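Local coordinates for M152 protein (Murid herpesvirus 1, PDB 4G59), which is an MHC class I-like viral glycoprotein that probably serves immune evasion by engaging host cell-surface ligands of the NKG2D receptor, at residues B[81-84]-B[85-89]; B[162-165]-B[166-170]; B[172-175]-B[176-180]. All coordinates share one frame; numbering follows the deposited sequence.

Interaction 1: residues B[81-84]-B[85-89]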
loop_
_atom_site.group_PDB
_atom_site.type_symbol
_atom_site.label_atom_id
_atom_site.label_comp_id
_atom_site.label_asym_id
_atom_site.label_seq_id
_atom_site.Cartn_x
_atom_site.Cartn_y
_atom_site.Cartn_z
ATOM N N VAL B 81 -0.773 21.261 -4.613
ATOM C CA VAL B 81 -1.866 20.288 -4.591
ATOM C C VAL B 81 -3.057 20.852 -3.812
ATOM O O VAL B 81 -4.217 20.537 -4.121
ATOM C CB VAL B 81 -1.393 18.907 -4.024
ATOM C CG1 VAL B 81 -2.542 17.937 -3.927
ATOM C CG2 VAL B 81 -0.289 18.311 -4.896
ATOM N N TYR B 82 -2.767 21.698 -2.820
ATOM C CA TYR B 82 -3.817 22.374 -2.061
ATOM C C TYR B 82 -4.606 23.343 -2.946
ATOM O O TYR B 82 -5.837 23.281 -2.978
ATOM C CB TYR B 82 -3.246 23.100 -0.840
ATOM C CG TYR B 82 -4.219 24.065 -0.195
ATOM C CD1 TYR B 82 -5.295 23.603 0.551
ATOM C CD2 TYR B 82 -4.062 25.439 -0.330
ATOM C CE1 TYR B 82 -6.189 24.482 1.141
ATOM C CE2 TYR B 82 -4.951 26.323 0.255
ATOM C CZ TYR B 82 -6.013 25.837 0.987
ATOM O OH TYR B 82 -6.907 26.704 1.569
ATOM N N GLU B 83 -3.911 24.234 -3.657
ATOM C CA GLU B 83 -4.578 25.123 -4.614
ATOM C C GLU B 83 -5.401 24.321 -5.616
ATOM O O GLU B 83 -6.577 24.602 -5.809
ATOM C CB GLU B 83 -3.584 25.995 -5.385
ATOM C CG GLU B 83 -2.574 26.737 -4.537
ATOM C CD GLU B 83 -3.190 27.793 -3.648
ATOM O OE1 GLU B 83 -4.044 28.560 -4.135
ATOM O OE2 GLU B 83 -2.807 27.865 -2.458
ATOM N N TYR B 84 -4.773 23.326 -6.243
ATOM C CA TYR B 84 -5.418 22.531 -7.286
ATOM C C TYR B 84 -6.733 21.957 -6.800
ATOM O O TYR B 84 -7.763 22.121 -7.459
ATOM C CB TYR B 84 -4.497 21.395 -7.718
ATOM C CG TYR B 84 -5.081 20.425 -8.724
ATOM C CD1 TYR B 84 -5.994 20.834 -9.681
ATOM C CD2 TYR B 84 -4.703 19.092 -8.718
ATOM C CE1 TYR B 84 -6.512 19.939 -10.608
ATOM C CE2 TYR B 84 -5.221 18.188 -9.634
ATOM C CZ TYR B 84 -6.124 18.614 -10.570
ATOM O OH TYR B 84 -6.633 17.716 -11.478
ATOM N N ILE B 85 -6.686 21.295 -5.646
ATOM C CA ILE B 85 -7.859 20.643 -5.072
ATOM C C ILE B 85 -8.996 21.634 -4.774
ATOM O O ILE B 85 -10.150 21.404 -5.172
ATOM C CB ILE B 85 -7.486 19.831 -3.805
ATOM C CG1 ILE B 85 -6.911 18.472 -4.194
ATOM C CG2 ILE B 85 -8.700 19.648 -2.900
ATOM C CD1 ILE B 85 -7.889 17.603 -4.965
ATOM N N MET B 86 -8.667 22.732 -4.091
ATOM C CA MET B 86 -9.654 23.757 -3.755
ATOM C C MET B 86 -10.249 24.452 -4.994
ATOM O O MET B 86 -11.467 24.534 -5.130
ATOM C CB MET B 86 -9.067 24.796 -2.787
ATOM C CG MET B 86 -8.671 24.248 -1.414
ATOM S SD MET B 86 -9.976 23.348 -0.542
ATOM C CE MET B 86 -11.013 24.695 0.030
ATOM N N ASN B 87 -9.390 24.938 -5.890
ATOM C CA ASN B 87 -9.819 25.674 -7.084
ATOM C C ASN B 87 -10.528 24.862 -8.174
ATOM O O ASN B 87 -11.320 25.415 -8.930
ATOM C CB ASN B 87 -8.635 26.408 -7.721
ATOM C CG ASN B 87 -7.970 27.388 -6.776
ATOM O OD1 ASN B 87 -8.484 27.677 -5.695
ATOM N ND2 ASN B 87 -6.819 27.915 -7.186
ATOM N N VAL B 88 -10.230 23.568 -8.271
ATOM C CA VAL B 88 -10.784 22.751 -9.344
ATOM C C VAL B 88 -11.763 21.698 -8.841
ATOM O O VAL B 88 -12.869 21.574 -9.366
ATOM C CB VAL B 88 -9.683 22.076 -10.198
ATOM C CG1 VAL B 88 -10.307 21.258 -11.345
ATOM C CG2 VAL B 88 -8.729 23.122 -10.752
ATOM N N PHE B 89 -11.294 20.806 -7.988
ATOM C CA PHE B 89 -12.184 19.795 -7.438
ATOM C C PHE B 89 -13.192 20.268 -6.396
ATOM O O PHE B 89 -14.353 19.888 -6.418
ATOM C CB PHE B 89 -11.408 18.553 -7.037
ATOM C CG PHE B 89 -11.017 17.719 -8.210
ATOM C CD1 PHE B 89 -11.867 16.746 -8.689
ATOM C CD2 PHE B 89 -9.830 17.944 -8.871
ATOM C CE1 PHE B 89 -11.527 15.991 -9.772
ATOM C CE2 PHE B 89 -9.491 17.192 -9.962
ATOM C CZ PHE B 89 -10.344 16.214 -10.414
#

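Interaction 2: residues B[162-165]-B[166-170]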
loop_
_atom_site.group_PDB
_atom_site.type_symbol
_atom_site.label_atom_id
_atom_site.label_comp_id
_atom_site.label_asym_id
_atom_site.label_seq_id
_atom_site.Cartn_x
_atom_site.Cartn_y
_atom_site.Cartn_z
ATOM N N ALA B 162 22.714 18.855 -10.854
ATOM C CA ALA B 162 24.052 18.362 -10.570
ATOM C C ALA B 162 24.244 18.043 -9.092
ATOM O O ALA B 162 24.996 17.130 -8.745
ATOM C CB ALA B 162 25.082 19.355 -11.039
ATOM N N LEU B 163 23.581 18.792 -8.217
ATOM C CA LEU B 163 23.750 18.558 -6.782
ATOM C C LEU B 163 22.950 17.330 -6.380
ATOM O O LEU B 163 23.396 16.547 -5.540
ATOM C CB LEU B 163 23.324 19.770 -5.957
ATOM C CG LEU B 163 23.071 19.579 -4.461
ATOM C CD1 LEU B 163 24.266 18.952 -3.752
ATOM C CD2 LEU B 163 22.747 20.904 -3.827
ATOM N N LEU B 164 21.777 17.171 -7.000
ATOM C CA LEU B 164 20.901 16.034 -6.745
ATOM C C LEU B 164 21.491 14.754 -7.327
ATOM O O LEU B 164 21.461 13.702 -6.686
ATOM C CB LEU B 164 19.493 16.286 -7.312
ATOM C CG LEU B 164 18.628 17.333 -6.614
ATOM C CD1 LEU B 164 17.397 17.678 -7.437
ATOM C CD2 LEU B 164 18.225 16.827 -5.247
ATOM N N GLN B 165 22.030 14.844 -8.536
ATOM C CA GLN B 165 22.685 13.700 -9.154
ATOM C C GLN B 165 23.796 13.195 -8.236
ATOM O O GLN B 165 23.951 11.992 -8.037
ATOM C CB GLN B 165 23.261 14.076 -10.521
ATOM C CG GLN B 165 24.168 13.015 -11.128
ATOM C CD GLN B 165 23.400 11.891 -11.803
ATOM O OE1 GLN B 165 22.200 12.006 -12.101
ATOM N NE2 GLN B 165 24.092 10.791 -12.055
ATOM N N LYS B 166 24.550 14.113 -7.647
ATOM C CA LYS B 166 25.647 13.702 -6.785
ATOM C C LYS B 166 25.111 13.034 -5.523
ATOM O O LYS B 166 25.560 11.944 -5.145
ATOM C CB LYS B 166 26.518 14.890 -6.410
ATOM C CG LYS B 166 27.805 14.499 -5.740
ATOM C CD LYS B 166 28.506 15.709 -5.167
ATOM C CE LYS B 166 29.887 15.360 -4.660
ATOM N NZ LYS B 166 30.196 16.114 -3.417
ATOM N N ARG B 167 24.145 13.681 -4.879
ATOM C CA ARG B 167 23.639 13.183 -3.611
ATOM C C ARG B 167 22.953 11.828 -3.777
ATOM O O ARG B 167 23.163 10.914 -2.965
ATOM C CB ARG B 167 22.709 14.196 -2.937
ATOM C CG ARG B 167 21.956 13.620 -1.763
ATOM C CD ARG B 167 21.499 14.667 -0.771
ATOM N NE ARG B 167 20.641 15.668 -1.388
ATOM C CZ ARG B 167 20.804 16.976 -1.240
ATOM N NH1 ARG B 167 21.794 17.428 -0.488
ATOM N NH2 ARG B 167 19.980 17.822 -1.843
ATOM N N TRP B 168 22.160 11.680 -4.837
ATOM C CA TRP B 168 21.429 10.427 -5.017
ATOM C C TRP B 168 22.291 9.301 -5.592
ATOM O O TRP B 168 22.012 8.127 -5.362
ATOM C CB TRP B 168 20.109 10.655 -5.767
ATOM C CG TRP B 168 19.173 11.406 -4.882
ATOM C CD1 TRP B 168 19.013 12.760 -4.818
ATOM C CD2 TRP B 168 18.328 10.853 -3.868
ATOM N NE1 TRP B 168 18.103 13.080 -3.840
ATOM C CE2 TRP B 168 17.666 11.928 -3.242
ATOM C CE3 TRP B 168 18.060 9.553 -3.436
ATOM C CZ2 TRP B 168 16.756 11.739 -2.193
ATOM C CZ3 TRP B 168 17.149 9.364 -2.397
ATOM C CH2 TRP B 168 16.514 10.452 -1.784
ATOM N N THR B 169 23.352 9.655 -6.314
ATOM C CA THR B 169 24.315 8.643 -6.763
ATOM C C THR B 169 25.031 8.075 -5.546
ATOM O O THR B 169 25.239 6.873 -5.438
ATOM C CB THR B 169 25.311 9.214 -7.778
ATOM O OG1 THR B 169 24.610 9.521 -8.993
ATOM C CG2 THR B 169 26.445 8.215 -8.054
ATOM N N SER B 170 25.365 8.951 -4.612
ATOM C CA SER B 170 25.984 8.569 -3.346
ATOM C C SER B 170 25.064 7.659 -2.511
ATOM O O SER B 170 25.513 6.686 -1.886
ATOM C CB SER B 170 26.359 9.841 -2.586
ATOM O OG SER B 170 26.522 9.592 -1.206
#

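Interaction 3: residues B[172-175]-B[176-180]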
loop_
_atom_site.group_PDB
_atom_site.type_symbol
_atom_site.label_atom_id
_atom_site.label_comp_id
_atom_site.label_asym_id
_atom_site.label_seq_id
_atom_site.Cartn_x
_atom_site.Cartn_y
_atom_site.Cartn_z
ATOM N N CYS B 172 22.622 5.810 -3.763
ATOM C CA CYS B 172 22.554 4.571 -4.540
ATOM C C CYS B 172 23.763 3.662 -4.298
ATOM O O CYS B 172 23.602 2.457 -4.130
ATOM C CB CYS B 172 22.404 4.849 -6.037
ATOM S SG CYS B 172 21.868 3.411 -6.971
ATOM N N ARG B 173 24.963 4.240 -4.312
ATOM C CA ARG B 173 26.181 3.460 -4.132
ATOM C C ARG B 173 26.262 2.860 -2.723
ATOM O O ARG B 173 26.752 1.730 -2.552
ATOM C CB ARG B 173 27.422 4.317 -4.415
ATOM C CG ARG B 173 27.611 4.837 -5.859
ATOM C CD ARG B 173 28.942 5.608 -5.889
ATOM N NE ARG B 173 29.232 6.519 -7.008
ATOM C CZ ARG B 173 29.120 6.229 -8.301
ATOM N NH1 ARG B 173 28.631 5.057 -8.719
ATOM N NH2 ARG B 173 29.463 7.146 -9.191
ATOM N N LYS B 174 25.778 3.603 -1.724
ATOM C CA LYS B 174 25.714 3.093 -0.345
ATOM C C LYS B 174 24.819 1.845 -0.264
ATOM O O LYS B 174 25.169 0.842 0.379
ATOM C CB LYS B 174 25.231 4.185 0.622
ATOM C CG LYS B 174 25.105 3.743 2.069
ATOM C CD LYS B 174 26.474 3.449 2.676
ATOM C CE LYS B 174 26.363 3.139 4.159
ATOM N NZ LYS B 174 27.712 2.941 4.769
ATOM N N ILE B 175 23.696 1.896 -0.981
ATOM C CA ILE B 175 22.749 0.777 -1.034
ATOM C C ILE B 175 23.363 -0.465 -1.678
ATOM O O ILE B 175 23.293 -1.576 -1.118
ATOM C CB ILE B 175 21.525 1.145 -1.843
ATOM C CG1 ILE B 175 20.699 2.223 -1.128
ATOM C CG2 ILE B 175 20.683 -0.087 -2.121
ATOM C CD1 ILE B 175 19.596 2.868 -2.085
ATOM N N VAL B 176 23.934 -0.273 -2.867
ATOM C CA VAL B 176 24.699 -1.308 -3.554
ATOM C C VAL B 176 25.769 -1.872 -2.622
ATOM O O VAL B 176 25.926 -3.083 -2.527
ATOM C CB VAL B 176 25.322 -0.742 -4.843
ATOM C CG1 VAL B 176 26.555 -1.526 -5.259
ATOM C CG2 VAL B 176 24.302 -0.759 -5.942
ATOM N N ALA B 177 26.458 -0.983 -1.898
ATOM C CA ALA B 177 27.553 -1.364 -0.983
ATOM C C ALA B 177 27.125 -2.199 0.213
ATOM O O ALA B 177 27.922 -2.982 0.727
ATOM C CB ALA B 177 28.333 -0.104 -0.475
ATOM N N MET B 178 25.899 -2.003 0.694
ATOM C CA MET B 178 25.480 -2.693 1.922
ATOM C C MET B 178 24.795 -3.978 1.565
ATOM O O MET B 178 24.564 -4.819 2.427
ATOM C CB MET B 178 24.491 -1.863 2.737
ATOM C CG MET B 178 24.974 -0.524 3.207
ATOM S SD MET B 178 23.844 0.160 4.432
ATOM C CE MET B 178 22.254 -0.308 3.765
ATOM N N ASP B 179 24.446 -4.111 0.290
ATOM C CA ASP B 179 23.600 -5.207 -0.158
ATOM C C ASP B 179 24.318 -6.549 -0.105
ATOM O O ASP B 179 25.171 -6.864 -0.933
ATOM C CB ASP B 179 23.067 -4.933 -1.570
ATOM C CG ASP B 179 22.482 -6.162 -2.229
ATOM O OD1 ASP B 179 21.763 -6.934 -1.563
ATOM O OD2 ASP B 179 22.743 -6.339 -3.430
ATOM N N ASN B 180 23.930 -7.342 0.875
ATOM C CA ASN B 180 24.509 -8.635 1.097
ATOM C C ASN B 180 23.407 -9.584 1.530
ATOM O O ASN B 180 22.923 -9.486 2.649
ATOM C CB ASN B 180 25.570 -8.521 2.186
ATOM C CG ASN B 180 26.287 -9.827 2.434
ATOM O OD1 ASN B 180 25.728 -10.918 2.239
ATOM N ND2 ASN B 180 27.533 -9.729 2.873
#

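Interaction 1: residues B[81-84]-B[85-89]
Tyr-84 and Phe-89 form an offset edge-to-face aromatic pair: the side chains run alongside each other, the Phe-89 edge turns toward the Tyr-84 face, and the planes stand at 80° with centroids 5.7 Å apart. The nearest atoms are Phe-89 CE2 and Tyr-84 OH, 3.3 Å apart. The same hydroxyl is hydrogen-bonded to Gln-112 NE2, which fixes the phenol end, and Tyr-148 of helix 142-148 stacks on the Tyr-84 ring. With Tyr-84 CG anti to the backbone N (chi1 176°), the ring projects out from the helix and leans toward the next turn, where Val-88 CG2 meets its edge at CD1, 3.7 Å away. These residues lie toward the end of helix 68-89, which packs on the eight-stranded antiparallel sheet of the MHC class I-like platform; Val-81 packs on strands 95-103 and 22-31, and Ile-85 on Arg-29 of strand 22-31. At the exposed surface, Met-86 makes a Met-aromatic contact. Its CG makes an off-centre CH-pi contact with the Tyr-82 ring, 4.0 Å from the centroid, while SD is oblique and farther, 5.2 Å from that centroid. Successive i to i+4 backbone bonds underlie these pairs; Asn-87 N to Glu-83 O is the shortest at 2.8 Å.

Interaction 2: residues B[162-165]-B[166-170]
Thr-169 grips the carbonyl of Gln-165 twice: its hydroxyl OG1 donates to Gln-165 O at 2.7 Å, and its amide N to the same Gln-165 O at 3.0 Å. The two donors arrive from opposite faces of the carbonyl plane. Thr-169 OG1 lies beside its own backbone N (chi1 -68°), which turns the hydroxyl back against the preceding turn of the helix. The Gln-165 chain, bent at chi2, brings its amide across this hydroxyl without bonding to it. One residue earlier, Trp-168 N donates to Leu-164 O at 2.8 Å, nearly in line with the C=O bond, and the indole edge lies by the same carbonyl, with Trp-168 CD1 3.2 Å from Leu-164 O. Both polar ends on this side of the helix reach out to helix 68-89 of the MHC class I-like platform: Arg-167 NH2 makes a salt bridge to Glu-70 OE2 and a hydrogen bond to Gln-69, and Trp-168 NE1 bonds to Glu-70 OE1. Leucine branches fill in around them. Leu-164 CD2 is 4.0 Å from both Arg-167 NH2 and Trp-168 NE1, and Leu-163 CD1 lies over one guanidinium face, 4.4 Å from Arg-167 NH1. The guanidinium and indole N-H would probably favour the ionised form of Glu-70, and the leucine methyls beside them would probably strengthen the charge pair by limiting water.

Interaction 3: residues B[172-175]-B[176-180]
Lys-174 and Met-178 meet in a local contact across the last turn of helix 161-178, where the helix gives way to the chain leading to strand 185-191. The two side chains cross at an angle, with Lys-174 CE 3.9 Å from Met-178 SD. Met-178 CG, beside its backbone N (chi1 -60°), presses on the preceding turn, 3.1 Å from Lys-174 O. Trp-61 touches both side chains. The backbone bonds change character along this stretch. Val-176 N to Cys-172 O, 3.0 Å long with an N-H...O angle of 178°, is a straight alpha-helical bond, whereas Met-178 N has only a weak bond to Lys-174 O and a second, i to i+3 bond to Ile-175 O at 3.2 Å. The i to i+3 spacing marks a tightened turn, and its donor stands well above the Ile-175 carbonyl plane. Asp-179 N adds a weak bond to Ile-175 O, 3.1 Å long, and Asp-179 is the first residue to leave helical backbone angles. As in MHC class I molecules, where the alpha2 helix runs on into the alpha3 domain, this platform helix leads into the beta-strand part of the chain that follows, and its end is fixed by covalent and polar ties. Cys-172 forms a disulfide with Cys-18, in the segment between strands 5-11 and 22-31. Beyond the helix, the buried Asp-179 carboxylate uses OD2 for a salt bridge to Arg-14 and a hydrogen bond to Thr-256, while OD1 accepts from Trp-258 NE1 of strand 258-264.

In the fold
Following the chain, interaction 1 comes first, near the end of helix 68-89; interactions 2 and 3 come after the intervening strands, both on helix 161-178. All three are local and in series, so none encloses or crosses another, and none closes a long loop. Interactions 1 and 2 have centres about 32 Å apart and do not touch, yet the residues around interaction 2 reach back to the early part of helix 68-89, joining the two platform helices. Interactions 2 and 3 adjoin in sequence, centres about 15 Å apart. Interaction 3, opposite interaction 1 across the chain's centre, links the platform to the sheet containing strands 5-11 and 258-264.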